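Local coordinates for protein GDNF family receptor alpha-3 (Homo sapiens, PDB 2GH0) that binds the neurotrophic factor artemin as a GPI-anchored co-receptor, which leads to autophosphorylation and activation of the RET receptor tyrosine kinase, at residues Asp74-Ile85 with Thr151-Thr160; Ala62-Cys70 with Ile195-Ser203. One frame throughout, in Å; residues are numbered along the deposited sequence.

Contact 1. Residues Asp74-Ile85 with Thr151-Thr160. With NAG (2-acetamido-2-deoxy-beta-D-glucopyranose), chain E.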
# COMPACT_ATOMS: atom_id res chain seq x y z
N ASP C 74 -4.12 33.61 -38.28
CA ASP C 74 -4.25 32.63 -37.19
C ASP C 74 -3.34 33.06 -36.03
O ASP C 74 -2.23 32.55 -35.87
CB ASP C 74 -3.89 31.23 -37.69
CG ASP C 74 -4.20 30.14 -36.67
OD1 ASP C 74 -4.48 30.47 -35.49
OD2 ASP C 74 -4.19 28.93 -37.08
N ARG C 75 -3.83 34.01 -35.22
CA ARG C 75 -3.00 34.61 -34.19
C ARG C 75 -2.70 33.63 -33.07
O ARG C 75 -1.64 33.73 -32.45
CB ARG C 75 -3.61 35.92 -33.64
CG ARG C 75 -3.76 37.06 -34.68
CD ARG C 75 -3.90 38.44 -34.02
NE ARG C 75 -3.72 39.58 -34.96
CZ ARG C 75 -3.07 40.71 -34.66
NH1 ARG C 75 -2.52 40.88 -33.45
NH2 ARG C 75 -2.93 41.69 -35.57
N GLY C 76 -3.61 32.70 -32.82
CA GLY C 76 -3.39 31.61 -31.84
C GLY C 76 -2.17 30.76 -32.21
O GLY C 76 -1.27 30.50 -31.36
N CYS C 77 -2.09 30.36 -33.47
CA CYS C 77 -0.90 29.62 -33.95
C CYS C 77 0.38 30.44 -33.81
O CYS C 77 1.42 29.97 -33.31
CB CYS C 77 -1.13 29.18 -35.41
SG CYS C 77 0.13 28.21 -36.19
N GLY C 78 0.31 31.70 -34.26
CA GLY C 78 1.51 32.52 -34.18
C GLY C 78 1.98 32.74 -32.77
O GLY C 78 3.17 32.82 -32.54
N GLU C 79 1.03 32.89 -31.85
CA GLU C 79 1.34 33.09 -30.44
C GLU C 79 1.95 31.82 -29.86
O GLU C 79 2.90 31.87 -29.11
CB GLU C 79 0.10 33.47 -29.61
CG GLU C 79 0.37 33.76 -28.15
CD GLU C 79 -0.89 34.18 -27.36
OE1 GLU C 79 -1.99 34.26 -27.96
OE2 GLU C 79 -0.77 34.43 -26.13
N ARG C 80 1.38 30.67 -30.20
CA ARG C 80 2.02 29.39 -29.78
C ARG C 80 3.46 29.34 -30.28
O ARG C 80 4.39 29.12 -29.50
CB ARG C 80 1.24 28.20 -30.32
CG ARG C 80 2.03 26.92 -30.17
CD ARG C 80 1.20 25.72 -30.53
NE ARG C 80 1.86 24.73 -29.73
CZ ARG C 80 1.43 24.24 -28.58
NH1 ARG C 80 0.20 24.49 -28.09
NH2 ARG C 80 2.22 23.41 -28.00
N ARG C 81 3.66 29.60 -31.57
CA ARG C 81 5.02 29.55 -32.14
C ARG C 81 5.96 30.49 -31.46
O ARG C 81 7.11 30.12 -31.13
CB ARG C 81 5.03 29.94 -33.62
CG ARG C 81 6.34 29.73 -34.31
CD ARG C 81 6.13 29.89 -35.82
NE ARG C 81 5.66 31.25 -36.12
CZ ARG C 81 5.10 31.58 -37.27
NH1 ARG C 81 4.92 30.65 -38.25
NH2 ARG C 81 4.72 32.83 -37.47
N ARG C 82 5.50 31.73 -31.21
CA ARG C 82 6.35 32.76 -30.54
C ARG C 82 6.70 32.42 -29.07
O ARG C 82 7.71 32.89 -28.50
CB ARG C 82 5.59 34.12 -30.61
CG ARG C 82 6.42 35.32 -30.33
CD ARG C 82 5.54 36.60 -30.42
NE ARG C 82 4.46 36.67 -29.47
CZ ARG C 82 4.65 36.97 -28.18
NH1 ARG C 82 5.88 37.21 -27.73
NH2 ARG C 82 3.62 37.01 -27.33
N ASN C 83 5.84 31.63 -28.42
CA ASN C 83 6.11 31.24 -27.02
C ASN C 83 6.64 29.85 -26.77
O ASN C 83 6.83 29.47 -25.60
CB ASN C 83 4.86 31.47 -26.19
CG ASN C 83 4.58 32.97 -26.03
OD1 ASN C 83 5.24 33.63 -25.23
ND2 ASN C 83 3.71 33.54 -26.88
N THR C 84 6.89 29.14 -27.86
CA THR C 84 7.40 27.79 -27.81
C THR C 84 8.68 27.64 -27.00
O THR C 84 8.80 26.65 -26.26
CB THR C 84 7.45 27.15 -29.21
OG1 THR C 84 6.11 26.95 -29.65
CG2 THR C 84 8.18 25.81 -29.20
N ILE C 85 9.64 28.59 -27.12
CA ILE C 85 10.87 28.53 -26.32
C ILE C 85 10.75 29.24 -24.96
O ILE C 85 11.76 29.49 -24.30
CB ILE C 85 12.16 29.08 -27.09
CG1 ILE C 85 12.08 30.58 -27.53
CG2 ILE C 85 12.53 28.18 -28.29
CD1 ILE C 85 13.34 31.10 -28.05
N THR C 151 19.93 34.43 -27.83
CA THR C 151 18.79 33.57 -28.24
C THR C 151 17.90 34.35 -29.18
O THR C 151 17.42 35.44 -28.79
CB THR C 151 17.97 33.06 -26.98
OG1 THR C 151 18.77 32.11 -26.29
CG2 THR C 151 16.62 32.40 -27.37
N PRO C 152 17.70 33.84 -30.41
CA PRO C 152 16.77 34.47 -31.34
C PRO C 152 15.32 33.99 -31.17
O PRO C 152 15.07 32.85 -30.62
CB PRO C 152 17.32 34.00 -32.70
CG PRO C 152 17.84 32.65 -32.47
CD PRO C 152 18.34 32.65 -31.03
N ASN C 153 14.35 34.77 -31.63
CA ASN C 153 12.97 34.23 -31.55
C ASN C 153 12.04 34.99 -32.49
O ASN C 153 12.36 36.08 -32.91
CB ASN C 153 12.42 34.41 -30.11
CG ASN C 153 11.10 33.61 -29.87
OD1 ASN C 153 10.93 32.52 -30.42
ND2 ASN C 153 10.16 34.20 -29.06
N PHE C 154 10.88 34.42 -32.79
CA PHE C 154 9.86 35.12 -33.59
C PHE C 154 9.42 36.39 -32.85
O PHE C 154 9.24 36.38 -31.65
CB PHE C 154 8.64 34.22 -33.85
CG PHE C 154 9.01 33.03 -34.70
CD1 PHE C 154 9.35 31.82 -34.11
CD2 PHE C 154 9.14 33.18 -36.08
CE1 PHE C 154 9.74 30.74 -34.89
CE2 PHE C 154 9.53 32.12 -36.88
CZ PHE C 154 9.80 30.87 -36.29
N VAL C 155 9.14 37.45 -33.59
CA VAL C 155 8.84 38.71 -32.94
C VAL C 155 7.33 38.96 -32.95
O VAL C 155 6.83 39.80 -32.17
CB VAL C 155 9.57 39.88 -33.66
CG1 VAL C 155 11.08 39.62 -33.71
CG2 VAL C 155 9.04 40.06 -35.03
N SER C 156 6.62 38.25 -33.81
CA SER C 156 5.21 38.54 -34.04
C SER C 156 4.32 37.32 -34.00
O SER C 156 4.78 36.21 -34.29
CB SER C 156 5.04 39.24 -35.43
OG SER C 156 3.67 39.44 -35.75
N ASN C 157 3.03 37.53 -33.71
CA ASN C 157 2.05 36.44 -33.92
C ASN C 157 1.36 36.49 -35.29
O ASN C 157 0.49 35.66 -35.57
CB ASN C 157 0.99 36.41 -32.81
CG ASN C 157 0.36 37.72 -32.55
OD1 ASN C 157 0.33 38.61 -33.45
ND2 ASN C 157 -0.13 37.90 -31.31
N VAL C 158 1.73 37.47 -36.12
CA VAL C 158 1.11 37.62 -37.46
C VAL C 158 2.10 37.57 -38.65
O VAL C 158 1.68 37.82 -39.78
CB VAL C 158 0.31 38.93 -37.62
CG1 VAL C 158 -0.82 39.00 -36.67
CG2 VAL C 158 1.23 40.16 -37.48
N ASN C 159 3.39 37.33 -38.40
CA ASN C 159 4.34 37.12 -39.48
C ASN C 159 5.47 36.27 -38.98
O ASN C 159 5.44 35.88 -37.80
CB ASN C 159 4.84 38.46 -40.07
CG ASN C 159 5.70 39.25 -39.11
OD1 ASN C 159 6.55 38.69 -38.43
ND2 ASN C 159 5.46 40.57 -39.04
N THR C 160 6.47 35.96 -39.84
CA THR C 160 7.50 34.97 -39.46
C THR C 160 8.86 35.59 -39.15
O THR C 160 9.87 34.88 -39.22
CB THR C 160 7.75 33.92 -40.61
OG1 THR C 160 7.88 34.59 -41.85
CG2 THR C 160 6.53 33.06 -40.77
C1 NAG E . 6.26 41.40 -38.18
C2 NAG E . 6.80 42.57 -39.06
C3 NAG E . 7.45 43.61 -38.17
C4 NAG E . 6.58 44.09 -37.02
C5 NAG E . 6.09 42.82 -36.33
C6 NAG E . 5.14 42.93 -35.13
C7 NAG E . 7.76 42.28 -41.33
C8 NAG E . 9.02 41.89 -42.04
N2 NAG E . 7.83 42.09 -40.01
O3 NAG E . 7.86 44.64 -39.01
O4 NAG E . 7.55 44.66 -36.16
O5 NAG E . 5.38 42.04 -37.26
O6 NAG E . 4.21 43.81 -35.56
O7 NAG E . 6.81 42.81 -41.91
O HOH W 1 5.14 33.66 -34.42
O HOH W 2 9.46 30.34 -29.58
O HOH W 3 8.52 37.81 -29.38
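Arg81 lays its side chain over one face of the Phe154 ring, where helix 75-83 of the first GDNF/GAS1 domain meets the short strand 152-154 of the second; helix and strand run nearly antiparallel. CD of Arg81 makes a CH-pi contact 3.9 Å from the Phe154 centroid, and the bend about CG-CD (chi3 62°) turns the guanidinium flat onto the ring in a cation-pi stack, planes 27° apart. NE of Arg81 gives its proton to a water that also donates to Gly78 O and Ser156 O, while NH1 bonds Cys68 O, so the group is fixed at both ends.

At the next residue, ND2 of Asn153 donates to Arg82 O at 2.8 Å, almost straight (177°) and on a lone pair in the carbonyl plane. OD1 of the same amide takes a proton from a second water, which bridges to Arg81 O and Ile85 N. Ile85 CD1 meets Thr151 CG2 tip to tip at 3.6 Å.

At the other end Gly78 lets the chains close in: its CA lies 3.6 Å from Asn157 O, where a side chain would clash. Val158 CG1 packs over one face of the Arg75 guanidinium, 3.4 Å from Arg75 NE. Second-shell bonds shape both partners: Asp74 OD1 caps the helix at Cys77 N, and strand 162-164 pairs with the strand. Arg80 salt-bridges an acidic side chain of another protein chain, so this contact backs a helix used in binding. In the ST turn beside the N-glycosylated Asn159, Val158 N donates to Ser156 OG at 2.8 Å.

Contact 2. Residues Ala62-Cys70 with Ile195-Ser203; sequences AQGLLLCPC and IAAKMRFHS
His202 reaches from helix 189-205 into the turn that ends helix 59-66, and is in contact from CB to its tip. CB lies against the proline ring, 3.6 Å from Pro69 CD, the two side chains crossing at about a right angle. With CG anti to its own carbonyl carbon (chi1 -70°), the imidazole is carried toward the backbone of the turn. ND1 donates to Leu67 O at 2.8 Å; the oxygen lies in the ring plane, although the donor stands well above the carbonyl plane and the bond is bent to 151°. CE1 sits 3.2 Å from Gln63 O, and at the tip CE1 and NE2 lie against Gly64 CA. Lys198 O, one helical turn back, lies over a face of the ring, and Phe15 meets it from helix 11-20. With an alanine in its place, Leu67 O would probably lose its donor and a gap open between Gly64 and Pro69.

Met199 flanks the same carbonyl, its CG 3.2 Å from Leu67 O, and its extended chain carries CE to 3.7 Å from Cys68 O. Pro69 settles on the helix surface, its CG 3.6 Å from Met199 O and also touching Ser203 OG. Leu67 fills the other flank with CD1 against Lys198 CG and CD2 toward Ile195 CG1, while the Gln63 side chain crosses that of Lys198 at about a right angle, OE1 against CE. The helices cross at -91°, so the contact falls on the turn rather than along both axes. Leu67 centres an inverse gamma turn, and the segment it begins, disulfide-bonded through Cys68 and Cys70, packs one cysteine-rich GDNF-receptor domain on the C-terminal helix.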
# COMPACT_ATOMS: atom_id res chain seq x y z
N ALA C 62 12.94 18.84 -33.76
CA ALA C 62 13.19 20.19 -33.21
C ALA C 62 12.77 21.32 -34.18
O ALA C 62 12.17 22.36 -33.77
CB ALA C 62 14.73 20.24 -32.78
N GLN C 63 13.02 21.15 -35.48
CA GLN C 63 12.59 22.16 -36.49
C GLN C 63 11.11 22.16 -36.74
O GLN C 63 10.53 23.20 -36.99
CB GLN C 63 13.36 21.86 -37.81
CG GLN C 63 14.88 22.21 -37.49
CD GLN C 63 15.83 21.93 -38.61
OE1 GLN C 63 15.41 21.67 -39.73
NE2 GLN C 63 17.13 21.99 -38.30
N GLY C 64 10.47 21.01 -36.59
CA GLY C 64 9.00 20.95 -36.69
C GLY C 64 8.37 21.73 -35.53
O GLY C 64 7.37 22.46 -35.72
N LEU C 65 8.93 21.54 -34.36
CA LEU C 65 8.39 22.15 -33.14
C LEU C 65 8.41 23.70 -33.28
O LEU C 65 7.45 24.45 -32.97
CB LEU C 65 9.28 21.72 -31.96
CG LEU C 65 8.80 22.31 -30.62
CD1 LEU C 65 7.41 21.78 -30.24
CD2 LEU C 65 9.81 22.14 -29.45
N LEU C 66 9.55 24.21 -33.70
CA LEU C 66 9.74 25.67 -33.71
C LEU C 66 9.42 26.36 -35.01
O LEU C 66 8.81 27.47 -35.00
CB LEU C 66 11.19 25.93 -33.29
CG LEU C 66 11.53 27.42 -33.02
CD1 LEU C 66 10.62 28.01 -32.02
CD2 LEU C 66 13.02 27.51 -32.52
N LEU C 67 9.75 25.73 -36.15
CA LEU C 67 9.61 26.35 -37.49
C LEU C 67 8.34 25.89 -38.10
O LEU C 67 8.30 25.43 -39.22
CB LEU C 67 10.81 26.08 -38.42
CG LEU C 67 12.17 26.43 -37.78
CD1 LEU C 67 13.40 26.13 -38.67
CD2 LEU C 67 12.22 27.87 -37.28
N CYS C 68 7.26 26.09 -37.35
CA CYS C 68 5.96 25.52 -37.76
C CYS C 68 5.15 26.60 -38.46
O CYS C 68 5.26 27.85 -38.11
CB CYS C 68 5.23 24.91 -36.54
SG CYS C 68 5.08 26.07 -35.13
N PRO C 69 4.42 26.21 -39.49
CA PRO C 69 3.72 27.20 -40.31
C PRO C 69 2.36 27.64 -39.72
O PRO C 69 1.69 26.79 -39.15
CB PRO C 69 3.50 26.44 -41.62
CG PRO C 69 3.36 25.03 -41.23
CD PRO C 69 4.20 24.81 -39.98
N CYS C 70 1.97 28.92 -39.90
CA CYS C 70 0.72 29.49 -39.40
C CYS C 70 0.04 30.25 -40.52
O CYS C 70 0.69 31.03 -41.22
CB CYS C 70 0.95 30.45 -38.23
SG CYS C 70 1.61 29.62 -36.73
N ILE C 195 14.22 29.29 -43.53
CA ILE C 195 13.03 29.15 -42.67
C ILE C 195 11.75 28.96 -43.49
O ILE C 195 10.93 28.08 -43.21
CB ILE C 195 12.88 30.36 -41.60
CG1 ILE C 195 14.00 30.23 -40.53
CG2 ILE C 195 11.51 30.31 -40.96
CD1 ILE C 195 14.02 31.45 -39.51
N ALA C 196 11.55 29.81 -44.47
CA ALA C 196 10.35 29.74 -45.33
C ALA C 196 10.19 28.39 -46.02
O ALA C 196 9.08 27.80 -46.06
CB ALA C 196 10.44 30.81 -46.38
N ALA C 197 11.29 27.87 -46.56
CA ALA C 197 11.22 26.55 -47.26
C ALA C 197 10.82 25.42 -46.28
O ALA C 197 10.06 24.52 -46.62
CB ALA C 197 12.58 26.22 -47.94
N LYS C 198 11.40 25.48 -45.08
CA LYS C 198 11.13 24.46 -44.06
C LYS C 198 9.70 24.57 -43.65
O LYS C 198 9.02 23.57 -43.47
CB LYS C 198 12.03 24.72 -42.83
CG LYS C 198 12.00 23.57 -41.75
CD LYS C 198 12.21 22.17 -42.40
CE LYS C 198 13.62 21.93 -42.90
NZ LYS C 198 13.72 20.45 -43.41
N MET C 199 9.22 25.81 -43.47
CA MET C 199 7.77 25.93 -43.19
C MET C 199 6.84 25.39 -44.26
O MET C 199 5.78 24.78 -43.94
CB MET C 199 7.43 27.41 -42.82
CG MET C 199 7.97 27.77 -41.39
SD MET C 199 7.36 29.43 -41.07
CE MET C 199 8.15 29.73 -39.48
N ARG C 200 7.13 25.66 -45.54
CA ARG C 200 6.37 25.05 -46.65
C ARG C 200 6.40 23.53 -46.55
O ARG C 200 5.37 22.86 -46.69
CB ARG C 200 6.90 25.50 -48.03
CG ARG C 200 6.68 27.04 -48.51
CD ARG C 200 7.66 27.30 -49.87
NE ARG C 200 8.46 28.55 -49.62
CZ ARG C 200 9.71 28.70 -49.98
NH1 ARG C 200 10.34 27.71 -50.54
NH2 ARG C 200 10.37 29.83 -49.75
N PHE C 201 7.58 22.99 -46.27
CA PHE C 201 7.68 21.52 -46.16
C PHE C 201 6.76 21.03 -45.06
O PHE C 201 6.04 20.07 -45.23
CB PHE C 201 9.12 21.08 -45.84
CG PHE C 201 9.21 19.65 -45.37
CD1 PHE C 201 8.85 18.60 -46.22
CD2 PHE C 201 9.66 19.38 -44.05
CE1 PHE C 201 8.90 17.25 -45.75
CE2 PHE C 201 9.74 18.09 -43.60
CZ PHE C 201 9.36 17.03 -44.44
N HIS C 202 6.81 21.71 -43.92
CA HIS C 202 5.87 21.38 -42.82
C HIS C 202 4.37 21.41 -43.18
O HIS C 202 3.62 20.48 -42.81
CB HIS C 202 6.20 22.27 -41.60
CG HIS C 202 7.50 21.91 -40.98
ND1 HIS C 202 8.24 22.79 -40.25
CD2 HIS C 202 8.20 20.74 -41.00
CE1 HIS C 202 9.35 22.20 -39.82
NE2 HIS C 202 9.36 20.96 -40.28
N SER C 203 3.92 22.43 -43.88
CA SER C 203 2.54 22.48 -44.40
C SER C 203 2.22 21.29 -45.32
O SER C 203 1.09 20.74 -45.30
CB SER C 203 2.24 23.77 -45.19
OG SER C 203 2.55 24.86 -44.33

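How the contacts relate
From the N terminus, three helices precede helix 59-66 and its exit turn, the first part of contact 2; helix 75-83 follows directly. The chain then runs through the helices of the second GDNF/GAS1 domain to strand 152-154, where contact 1 closes a loop of 65 residues. It continues through strand 162-164 and helix 175-186 to helix 189-205, where contact 2 closes a longer loop of 124 residues that encloses the first. The contacts adjoin, with centres about 12 Å apart: the Cys70-Cys77 disulfide joins their first segments, and Leu66 O packs against both Arg81 and Phe154. Together they fasten the first domain to both the hairpin and the final helix.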